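Local coordinates for Non-structural polyprotein (PDB 4GUA) that is a viral polyprotein precursor that probably processes itself through a cysteine protease and links its nsP2 protease to the macro and zinc-binding domains of nsP3, at residues T13-A18 and P42-D47; D313-R318 and E506-D511. One frame throughout, in Å; residues are numbered along the deposited sequence.

Interaction 1 of 2, residues T13-A18 and P42-D47; sequences TNVCWA and PQFADD
Asn14 N donates to Asp47 OD1 at 2.7 Å, with 155° at the hydrogen, the shorter of two bonds by which successive backbone N-H groups hold this carboxylate. In the other, Thr13 N donates to Asp47 OD2 at 2.8 Å. Both oxygens are met on the syn side and close to the carboxylate plane, a forked grip that would fix the rotation of the group. Asp47 reaches the other segment because its CG stands anti to the backbone N (chi1 -166°). Its backbone, with positive phi, ends helix 42-45 in a Schellman motif. Beside this grip, Thr13 OG1 donates to Asn14 OD1 from above the amide carbonyl plane, 3.1 Å away.

Deeper in, the contact turns apolar around Phe44. Val15 CG1 lies over one face of the phenyl ring, 4.0 Å from Phe44 CD2, while Ala18 CB approaches the ring edge near its plane. From the indole, Trp17 CH2 packs 3.8 Å from Phe44 CB, and Trp17 CZ2 meets Phe44 N in the plane of the indole, 3.7 Å away. Ala18 CB also lies over one face of the indole, offset toward the rim. The indole NE1 is held by Lys48 O, with Asn14 O a weak second acceptor. Trp37 stacks on Phe44, and His50 and Phe41 meet Trp17 edge-to-face, extending the aromatic packing.

Val15 is the N-cap of helix 16-27, and the contact joins the loop entering that helix to the end of helix 42-45. Cys16, the first residue of helix 16-27, touches His93 of strand 93-95, and Trp17 touches Trp94 next to it. A cysteine opening a helix next to a histidine is consistent with the active-site arrangement of clan CA peptidases, to which family C9 belongs.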
ATOM      1  N   THR A  13      -6.865 -24.029  24.005  1.00 63.96           N
ATOM      2  CA  THR A  13      -5.574 -24.595  23.630  1.00 64.81           C
ATOM      3  C   THR A  13      -4.707 -23.636  22.798  1.00 60.38           C
ATOM      4  O   THR A  13      -3.487 -23.689  22.938  1.00 66.68           O
ATOM      5  CB  THR A  13      -5.688 -26.000  22.923  1.00 53.51           C
ATOM      6  OG1 THR A  13      -6.081 -25.859  21.557  1.00 61.86           O
ATOM      7  CG2 THR A  13      -6.668 -26.903  23.659  1.00 48.29           C
ATOM      8  N   ASN A  14      -5.260 -22.806  21.904  1.00 52.38           N
ATOM      9  CA  ASN A  14      -4.350 -21.850  21.262  1.00 59.59           C
ATOM     10  C   ASN A  14      -4.614 -20.381  21.561  1.00 59.90           C
ATOM     11  O   ASN A  14      -5.030 -19.650  20.682  1.00 62.19           O
ATOM     12  CB  ASN A  14      -4.483 -22.013  19.754  1.00 56.94           C
ATOM     13  CG  ASN A  14      -4.476 -23.455  19.333  1.00 53.39           C
ATOM     14  OD1 ASN A  14      -5.537 -24.039  19.103  1.00 47.09           O
ATOM     15  ND2 ASN A  14      -3.290 -24.049  19.242  1.00 49.72           N
ATOM     16  N   VAL A  15      -4.269 -19.916  22.751  1.00 68.77           N
ATOM     17  CA  VAL A  15      -4.388 -18.495  23.070  1.00 65.27           C
ATOM     18  C   VAL A  15      -3.063 -17.829  23.443  1.00 68.09           C
ATOM     19  O   VAL A  15      -3.054 -16.717  23.963  1.00 71.07           O
ATOM     20  CB  VAL A  15      -5.552 -18.192  24.028  1.00 61.01           C
ATOM     21  CG1 VAL A  15      -6.849 -18.703  23.406  1.00 50.61           C
ATOM     22  CG2 VAL A  15      -5.316 -18.797  25.382  1.00 72.45           C
ATOM     23  N   CYS A  16      -1.952 -18.533  23.258  1.00 64.41           N
ATOM     24  CA  CYS A  16      -0.683 -18.000  23.719  1.00 61.78           C
ATOM     25  C   CYS A  16      -0.532 -16.539  23.291  1.00 63.91           C
ATOM     26  O   CYS A  16       0.046 -15.742  24.023  1.00 64.98           O
ATOM     27  CB  CYS A  16       0.496 -18.858  23.226  1.00 61.89           C
ATOM     28  SG  CYS A  16       0.623 -19.099  21.442  1.00 61.70           S
ATOM     29  N   TRP A  17      -1.076 -16.175  22.131  1.00 57.72           N
ATOM     30  CA  TRP A  17      -1.033 -14.781  21.688  1.00 60.20           C
ATOM     31  C   TRP A  17      -1.720 -13.816  22.679  1.00 61.80           C
ATOM     32  O   TRP A  17      -1.197 -12.732  22.992  1.00 61.08           O
ATOM     33  CB  TRP A  17      -1.637 -14.631  20.284  1.00 57.55           C
ATOM     34  CG  TRP A  17      -3.002 -15.234  20.093  1.00 55.85           C
ATOM     35  CD1 TRP A  17      -3.289 -16.514  19.731  1.00 56.16           C
ATOM     36  CD2 TRP A  17      -4.259 -14.567  20.232  1.00 62.89           C
ATOM     37  NE1 TRP A  17      -4.648 -16.692  19.638  1.00 52.38           N
ATOM     38  CE2 TRP A  17      -5.268 -15.511  19.943  1.00 59.39           C
ATOM     39  CE3 TRP A  17      -4.635 -13.264  20.572  1.00 63.67           C
ATOM     40  CZ2 TRP A  17      -6.620 -15.194  19.988  1.00 60.60           C
ATOM     41  CZ3 TRP A  17      -5.979 -12.950  20.614  1.00 55.26           C
ATOM     42  CH2 TRP A  17      -6.955 -13.911  20.327  1.00 55.44           C
ATOM     43  N   ALA A  18      -2.877 -14.222  23.192  1.00 61.23           N
ATOM     44  CA  ALA A  18      -3.584 -13.433  24.200  1.00 60.80           C
ATOM     45  C   ALA A  18      -2.836 -13.407  25.535  1.00 60.17           C
ATOM     46  O   ALA A  18      -2.629 -12.338  26.131  1.00 65.65           O
ATOM     47  CB  ALA A  18      -5.002 -13.962  24.391  1.00 55.47           C
ATOM     48  N   PRO A  42     -12.984 -13.271  17.384  1.00 53.91           N
ATOM     49  CA  PRO A  42     -13.545 -14.569  17.017  1.00 47.66           C
ATOM     50  C   PRO A  42     -12.509 -15.668  17.188  1.00 45.22           C
ATOM     51  O   PRO A  42     -12.867 -16.793  17.523  1.00 44.00           O
ATOM     52  CB  PRO A  42     -13.907 -14.383  15.546  1.00 40.07           C
ATOM     53  CG  PRO A  42     -14.161 -12.902  15.417  1.00 41.89           C
ATOM     54  CD  PRO A  42     -13.170 -12.263  16.325  1.00 54.16           C
ATOM     55  N   GLN A  43     -11.240 -15.330  16.972  1.00 44.21           N
ATOM     56  CA  GLN A  43     -10.145 -16.294  17.095  1.00 48.68           C
ATOM     57  C   GLN A  43     -10.043 -16.817  18.527  1.00 51.75           C
ATOM     58  O   GLN A  43      -9.751 -17.991  18.740  1.00 55.26           O
ATOM     59  CB  GLN A  43      -8.804 -15.670  16.675  1.00 50.83           C
ATOM     60  CG  GLN A  43      -8.749 -15.210  15.223  1.00 46.54           C
ATOM     61  CD  GLN A  43      -9.235 -13.784  15.049  1.00 54.92           C
ATOM     62  OE1 GLN A  43      -9.862 -13.210  15.948  1.00 53.02           O
ATOM     63  NE2 GLN A  43      -8.962 -13.207  13.883  1.00 64.29           N
ATOM     64  N   PHE A  44     -10.258 -15.945  19.510  1.00 48.15           N
ATOM     65  CA  PHE A  44     -10.235 -16.373  20.904  1.00 53.92           C
ATOM     66  C   PHE A  44     -11.468 -17.222  21.204  1.00 57.08           C
ATOM     67  O   PHE A  44     -11.358 -18.343  21.693  1.00 58.42           O
ATOM     68  CB  PHE A  44     -10.197 -15.166  21.842  1.00 52.55           C
ATOM     69  CG  PHE A  44     -10.005 -15.525  23.291  1.00 48.49           C
ATOM     70  CD1 PHE A  44     -11.030 -16.100  24.017  1.00 50.92           C
ATOM     71  CD2 PHE A  44      -8.809 -15.253  23.935  1.00 51.65           C
ATOM     72  CE1 PHE A  44     -10.866 -16.422  25.357  1.00 51.83           C
ATOM     73  CE2 PHE A  44      -8.632 -15.568  25.281  1.00 51.62           C
ATOM     74  CZ  PHE A  44      -9.661 -16.153  25.990  1.00 52.54           C
ATOM     75  N   ALA A  45     -12.638 -16.687  20.875  1.00 60.87           N
ATOM     76  CA  ALA A  45     -13.909 -17.380  21.090  1.00 57.96           C
ATOM     77  C   ALA A  45     -13.927 -18.784  20.484  1.00 56.16           C
ATOM     78  O   ALA A  45     -14.513 -19.698  21.053  1.00 56.35           O
ATOM     79  CB  ALA A  45     -15.039 -16.559  20.510  1.00 55.60           C
ATOM     80  N   ASP A  46     -13.314 -18.937  19.314  1.00 55.82           N
ATOM     81  CA  ASP A  46     -13.233 -20.227  18.631  1.00 52.35           C
ATOM     82  C   ASP A  46     -11.930 -20.983  18.889  1.00 57.85           C
ATOM     83  O   ASP A  46     -11.689 -22.014  18.273  1.00 61.95           O
ATOM     84  CB  ASP A  46     -13.422 -20.038  17.131  1.00 60.15           C
ATOM     85  CG  ASP A  46     -14.815 -19.544  16.783  1.00 70.66           C
ATOM     86  OD1 ASP A  46     -15.732 -19.763  17.606  1.00 69.81           O
ATOM     87  OD2 ASP A  46     -14.992 -18.945  15.695  1.00 74.84           O
ATOM     88  N   ASP A  47     -11.079 -20.446  19.763  1.00 62.87           N
ATOM     89  CA  ASP A  47      -9.828 -21.098  20.163  1.00 58.26           C
ATOM     90  C   ASP A  47      -8.925 -21.418  18.975  1.00 55.98           C
ATOM     91  O   ASP A  47      -8.649 -22.584  18.688  1.00 59.27           O
ATOM     92  CB  ASP A  47     -10.133 -22.376  20.944  1.00 61.27           C
ATOM     93  CG  ASP A  47      -8.923 -22.919  21.678  1.00 65.42           C
ATOM     94  OD1 ASP A  47      -7.872 -22.241  21.693  1.00 60.50           O
ATOM     95  OD2 ASP A  47      -9.028 -24.025  22.251  1.00 71.43           O
TER

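Interaction 2 of 2, residues D313-R318 and E506-D511; sequences DNSRTR and ELKDED
Asn314 ND2 reaches across to two backbone carbonyls, donating to Asp509 O at 2.8 Å and to Asp511 O at 2.9 Å. Both bonds arrive from above the carbonyl planes; the one to Asp511 lies in the amide plane of Asn314 and is the straighter, at 169°. A third bond joins the backbones: Lys508 N points at Asp313 O at 2.8 Å, nearly straight and in the carbonyl plane.

Around these bonds lies the Lys508 side chain, beside that of Asp313 and pointing the same way. Its CE packs 3.4 Å from Ser315 CB, and NZ makes a weak bond to Ser315 OG. Lys508 CD sits over one face of the Arg316 guanidinium, 3.8 Å above its plane and offset toward the rim, the two side chains crossing at about a right angle.

Further out, Lys287 NZ binds Asn314 OD1 and so helps set the amide orientation. Asp509 OD2 accepts from Asp511 N, an Asx turn consistent with Asp509 O and Asp511 O both lying within reach of ND2. Arg318 forms a salt bridge with Asp313, and its NE bonds to Arg286 O.

The link therefore rests mainly on neutral amide and carbonyl groups. Lys508 NZ is 3.8 Å from Arg316 NH1, a like-charge approach that Asp313 may partly offset although its OD2 lies beyond salt-bridge range of NZ.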
ATOM      1  N   ASP A 313       7.191 -13.794  -9.106  1.00 57.45           N
ATOM      2  CA  ASP A 313       8.635 -14.023  -9.097  1.00 63.95           C
ATOM      3  C   ASP A 313       9.247 -14.004  -7.684  1.00 68.67           C
ATOM      4  O   ASP A 313      10.452 -14.224  -7.513  1.00 68.55           O
ATOM      5  CB  ASP A 313       9.346 -13.035 -10.019  1.00 69.81           C
ATOM      6  CG  ASP A 313       9.120 -11.597  -9.619  1.00 74.94           C
ATOM      7  OD1 ASP A 313       8.665 -11.357  -8.480  1.00 76.31           O
ATOM      8  OD2 ASP A 313       9.388 -10.698 -10.447  1.00 76.06           O
ATOM      9  N   ASN A 314       8.418 -13.720  -6.682  1.00 67.35           N
ATOM     10  CA  ASN A 314       8.877 -13.591  -5.295  1.00 67.39           C
ATOM     11  C   ASN A 314      10.103 -12.685  -5.158  1.00 67.06           C
ATOM     12  O   ASN A 314      11.103 -13.040  -4.533  1.00 65.67           O
ATOM     13  CB  ASN A 314       9.186 -14.966  -4.694  1.00 68.52           C
ATOM     14  CG  ASN A 314       9.431 -14.906  -3.197  1.00 64.41           C
ATOM     15  OD1 ASN A 314       8.840 -14.091  -2.489  1.00 63.19           O
ATOM     16  ND2 ASN A 314      10.323 -15.756  -2.713  1.00 68.55           N
ATOM     17  N   SER A 315      10.004 -11.490  -5.721  1.00 71.41           N
ATOM     18  CA  SER A 315      11.105 -10.542  -5.698  1.00 75.39           C
ATOM     19  C   SER A 315      11.319 -10.023  -4.278  1.00 81.99           C
ATOM     20  O   SER A 315      10.409  -9.997  -3.447  1.00 80.34           O
ATOM     21  CB  SER A 315      10.827  -9.371  -6.644  1.00 75.54           C
ATOM     22  OG  SER A 315      11.856  -8.396  -6.576  1.00 70.79           O
ATOM     23  N   ARG A 316      12.556  -9.621  -4.028  1.00 84.63           N
ATOM     24  CA  ARG A 316      12.992  -9.083  -2.752  1.00 82.32           C
ATOM     25  C   ARG A 316      12.867  -7.556  -2.768  1.00 82.19           C
ATOM     26  O   ARG A 316      12.149  -6.953  -1.963  1.00 83.27           O
ATOM     27  CB  ARG A 316      14.433  -9.508  -2.414  1.00 87.00           C
ATOM     28  CG  ARG A 316      15.456  -9.640  -3.570  1.00 98.89           C
ATOM     29  CD  ARG A 316      15.181 -10.719  -4.625  1.00 92.74           C
ATOM     30  NE  ARG A 316      15.959 -10.503  -5.845  1.00 84.80           N
ATOM     31  CZ  ARG A 316      15.797  -9.489  -6.686  1.00 75.39           C
ATOM     32  NH1 ARG A 316      14.881  -8.575  -6.472  1.00 73.62           N
ATOM     33  NH2 ARG A 316      16.560  -9.391  -7.761  1.00 80.58           N
ATOM     34  N   THR A 317      13.604  -6.946  -3.689  1.00 82.39           N
ATOM     35  CA  THR A 317      13.789  -5.506  -3.744  1.00 80.72           C
ATOM     36  C   THR A 317      12.684  -4.750  -4.489  1.00 72.65           C
ATOM     37  O   THR A 317      12.764  -3.529  -4.616  1.00 70.60           O
ATOM     38  CB  THR A 317      15.113  -5.188  -4.461  1.00 83.24           C
ATOM     39  OG1 THR A 317      15.099  -5.779  -5.768  1.00 79.23           O
ATOM     40  CG2 THR A 317      16.289  -5.736  -3.679  1.00 85.54           C
ATOM     41  N   ARG A 318      11.667  -5.450  -4.988  1.00 68.93           N
ATOM     42  CA  ARG A 318      10.565  -4.770  -5.671  1.00 68.38           C
ATOM     43  C   ARG A 318       9.980  -3.688  -4.772  1.00 72.58           C
ATOM     44  O   ARG A 318       9.662  -3.944  -3.611  1.00 73.85           O
ATOM     45  CB  ARG A 318       9.463  -5.748  -6.057  1.00 64.18           C
ATOM     46  CG  ARG A 318       8.122  -5.073  -6.356  1.00 62.92           C
ATOM     47  CD  ARG A 318       7.564  -5.547  -7.673  1.00 58.48           C
ATOM     48  NE  ARG A 318       7.607  -7.000  -7.721  1.00 60.94           N
ATOM     49  CZ  ARG A 318       7.898  -7.717  -8.799  1.00 59.94           C
ATOM     50  NH1 ARG A 318       8.164  -7.137  -9.961  1.00 59.86           N
ATOM     51  NH2 ARG A 318       7.916  -9.032  -8.717  1.00 62.76           N
ATOM     52  N   GLU A 506      10.883 -18.305 -13.416  1.00 92.66           N
ATOM     53  CA  GLU A 506      11.593 -18.712 -12.205  1.00 94.26           C
ATOM     54  C   GLU A 506      11.603 -17.635 -11.124  1.00 85.01           C
ATOM     55  O   GLU A 506      11.441 -16.448 -11.408  1.00 85.27           O
ATOM     56  CB  GLU A 506      13.029 -19.097 -12.542  1.00101.43           C
ATOM     57  CG  GLU A 506      13.821 -17.968 -13.156  1.00109.74           C
ATOM     58  CD  GLU A 506      15.237 -18.376 -13.490  1.00118.11           C
ATOM     59  OE1 GLU A 506      15.522 -19.592 -13.460  1.00121.72           O
ATOM     60  OE2 GLU A 506      16.062 -17.483 -13.779  1.00119.52           O
ATOM     61  N   LEU A 507      11.824 -18.070  -9.888  1.00 72.06           N
ATOM     62  CA  LEU A 507      11.846 -17.187  -8.727  1.00 60.81           C
ATOM     63  C   LEU A 507      13.153 -16.418  -8.580  1.00 62.93           C
ATOM     64  O   LEU A 507      14.221 -16.931  -8.885  1.00 65.29           O
ATOM     65  CB  LEU A 507      11.619 -18.007  -7.463  1.00 56.49           C
ATOM     66  CG  LEU A 507      10.315 -18.802  -7.448  1.00 59.53           C
ATOM     67  CD1 LEU A 507      10.031 -19.356  -6.058  1.00 54.50           C
ATOM     68  CD2 LEU A 507       9.159 -17.943  -7.938  1.00 65.50           C
ATOM     69  N   LYS A 508      13.061 -15.178  -8.110  1.00 69.91           N
ATOM     70  CA  LYS A 508      14.255 -14.384  -7.856  1.00 77.31           C
ATOM     71  C   LYS A 508      14.796 -14.653  -6.447  1.00 77.63           C
ATOM     72  O   LYS A 508      15.936 -14.317  -6.132  1.00 77.34           O
ATOM     73  CB  LYS A 508      13.952 -12.897  -8.050  1.00 79.09           C
ATOM     74  CG  LYS A 508      13.504 -12.546  -9.464  1.00 82.34           C
ATOM     75  CD  LYS A 508      13.828 -11.103  -9.819  1.00 87.48           C
ATOM     76  CE  LYS A 508      12.710 -10.163  -9.417  1.00 94.13           C
ATOM     77  NZ  LYS A 508      13.017  -8.743  -9.764  1.00100.23           N
ATOM     78  N   ASP A 509      13.964 -15.269  -5.612  1.00 75.18           N
ATOM     79  CA  ASP A 509      14.366 -15.740  -4.295  1.00 69.13           C
ATOM     80  C   ASP A 509      13.451 -16.894  -3.905  1.00 73.04           C
ATOM     81  O   ASP A 509      12.290 -16.936  -4.311  1.00 71.02           O
ATOM     82  CB  ASP A 509      14.281 -14.615  -3.263  1.00 70.90           C
ATOM     83  CG  ASP A 509      14.898 -15.000  -1.925  1.00 77.42           C
ATOM     84  OD1 ASP A 509      16.140 -14.929  -1.796  1.00 81.23           O
ATOM     85  OD2 ASP A 509      14.144 -15.362  -0.998  1.00 76.45           O
ATOM     86  N   GLU A 510      13.969 -17.845  -3.140  1.00 80.90           N
ATOM     87  CA  GLU A 510      13.177 -19.011  -2.776  1.00 82.97           C
ATOM     88  C   GLU A 510      12.466 -18.891  -1.425  1.00 79.03           C
ATOM     89  O   GLU A 510      11.662 -19.752  -1.078  1.00 77.72           O
ATOM     90  CB  GLU A 510      14.032 -20.274  -2.839  1.00 89.46           C
ATOM     91  CG  GLU A 510      14.026 -20.907  -4.219  1.00 97.19           C
ATOM     92  CD  GLU A 510      14.627 -22.298  -4.236  1.00111.19           C
ATOM     93  OE1 GLU A 510      15.442 -22.624  -3.340  1.00110.08           O
ATOM     94  OE2 GLU A 510      14.272 -23.074  -5.151  1.00119.01           O
ATOM     95  N   ASP A 511      12.751 -17.838  -0.662  1.00 81.08           N
ATOM     96  CA  ASP A 511      12.114 -17.684   0.647  1.00 82.17           C
ATOM     97  C   ASP A 511      10.744 -17.030   0.504  1.00 78.02           C
ATOM     98  O   ASP A 511      10.619 -15.864   0.128  1.00 74.33           O
ATOM     99  CB  ASP A 511      12.985 -16.856   1.592  1.00 82.78           C
ATOM    100  CG  ASP A 511      12.494 -16.907   3.029  1.00 81.67           C
ATOM    101  OD1 ASP A 511      11.316 -17.273   3.243  1.00 75.63           O
ATOM    102  OD2 ASP A 511      13.285 -16.591   3.944  1.00 85.09           O
TER

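In the fold
The two contacts occur in series along the chain and do not touch: their centres are 33 Å apart and their nearest atoms about 21 Å. Interaction 1 is local, within the family C9 protease region, its centre 29 Å from that of the chain; it includes Cys16, probably the active-site cysteine, and a sulfate ion lies about 5 Å from the side chain of Val15. Interaction 2, its centre 19 Å from the centre of the chain, takes no direct part in that contact. It joins distant parts of the sequence, the loops after strand 305-312 and helix 488-502. The zinc ion bound by Cys605, Cys607, Cys630 and Cys648 belongs to a later part of the chain.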